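Local coordinates for protein mannosephosphate isomerase, putative (Archaeoglobus fulgidus, PDB 1ZX5) that probably interconverts D-mannose 6-phosphate and D-fructose 6-phosphate as a zinc-dependent type 1 mannose-6-phosphate isomerase of the cupin superfamily, at residues L72-A76 against G246-N250. Residue numbers count along the deposited sequence, not the author numbering.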
# COMPACT_ATOMS: atom_id res chain seq x y z
N LEU A 72 12.38 14.57 -6.58
CA LEU A 72 11.79 13.33 -6.08
C LEU A 72 11.16 12.49 -7.18
O LEU A 72 11.37 11.28 -7.24
CB LEU A 72 10.75 13.60 -4.99
CG LEU A 72 11.21 13.83 -3.55
CD1 LEU A 72 10.00 14.24 -2.71
CD2 LEU A 72 11.86 12.58 -2.97
N LEU A 73 10.38 13.14 -8.04
CA LEU A 73 9.58 12.42 -9.03
C LEU A 73 10.34 12.07 -10.29
O LEU A 73 10.03 11.06 -10.93
CB LEU A 73 8.31 13.19 -9.38
CG LEU A 73 7.25 13.38 -8.28
CD1 LEU A 73 6.15 14.32 -8.79
CD2 LEU A 73 6.64 12.05 -7.81
N GLY A 74 11.32 12.90 -10.65
CA GLY A 74 12.13 12.68 -11.84
C GLY A 74 11.29 12.69 -13.09
O GLY A 74 10.59 13.67 -13.37
N ARG A 75 11.34 11.59 -13.84
CA ARG A 75 10.60 11.47 -15.11
C ARG A 75 9.08 11.43 -14.91
O ARG A 75 8.32 11.63 -15.86
CB ARG A 75 11.07 10.25 -15.91
CG ARG A 75 12.53 10.32 -16.35
CD ARG A 75 12.93 9.19 -17.30
NE ARG A 75 12.69 7.87 -16.73
CZ ARG A 75 11.72 7.03 -17.12
NH1 ARG A 75 10.90 7.36 -18.11
NH2 ARG A 75 11.59 5.85 -16.51
N ALA A 76 8.64 11.20 -13.67
CA ALA A 76 7.22 11.18 -13.31
C ALA A 76 6.69 12.55 -12.87
O ALA A 76 5.52 12.67 -12.52
CB ALA A 76 6.98 10.14 -12.21
N GLY A 246 15.03 3.75 -12.31
CA GLY A 246 14.34 4.10 -13.55
C GLY A 246 14.14 5.60 -13.70
O GLY A 246 13.36 6.05 -14.53
N GLY A 247 14.84 6.40 -12.88
CA GLY A 247 14.71 7.86 -12.94
C GLY A 247 13.36 8.37 -12.44
O GLY A 247 12.94 9.46 -12.80
N VAL A 248 12.70 7.56 -11.62
CA VAL A 248 11.49 7.95 -10.89
C VAL A 248 11.69 7.69 -9.40
O VAL A 248 12.59 6.95 -9.00
CB VAL A 248 10.22 7.19 -11.38
CG1 VAL A 248 9.96 7.46 -12.88
CG2 VAL A 248 10.34 5.69 -11.11
N MSE A 249 10.84 8.30 -8.57
CA MSE A 249 10.81 8.02 -7.14
C MSE A 249 10.60 6.52 -6.86
O MSE A 249 9.74 5.88 -7.48
CB MSE A 249 9.69 8.81 -6.48
CG MSE A 249 9.82 8.97 -4.98
SE MSE A 249 8.15 9.75 -4.19
CE MSE A 249 6.99 8.14 -4.31
N ASN A 250 11.42 5.98 -5.95
CA ASN A 250 11.25 4.63 -5.45
C ASN A 250 11.10 4.66 -3.92
O ASN A 250 11.56 5.60 -3.25
CB ASN A 250 12.45 3.73 -5.81
CG ASN A 250 12.49 3.32 -7.29
OD1 ASN A 250 12.07 4.05 -8.19
ND2 ASN A 250 13.03 2.15 -7.53
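Arg-75 folds its side chain over the glycine pair Gly-246 and Gly-247, and its guanidinium grips one carbonyl with two nitrogens: NE and NH2 lie 2.9 and 2.7 Å from Gly-246 O, both as hydrogen bonds. The backbone adds a nearly linear third bond, Arg-75 N to Gly-247 O at 2.9 Å, while CG1 of Val-248 sits over one face of the guanidinium. Arg-75 is placed by a type II' turn from Leu-73 to Ala-76, closed by Ala-76 N to Leu-73 O (3.1 Å), in which Gly-74 leaves helix 61-73 with positive phi. An ideal CB on Gly-74 would stand 2.2 Å from Gly-247 O, so a side chain would collide there. The contact thus seats the C-terminal end of a helix from the type I catalytic region on the loop joining strands 240-244 and 250-256 of the C-terminal cupin domain. Leu-73 O also receives a CA-H...O contact from Val-248 CA (3.4 Å), and Ala-76 CB meets Val-248 CG1 at 4.1 Å. Toward the interior, selenomethionine Met-249 brings CB to 3.1 Å from Leu-72 O, and its side chain continues onto Phe-83, Leu-276 and Leu-298.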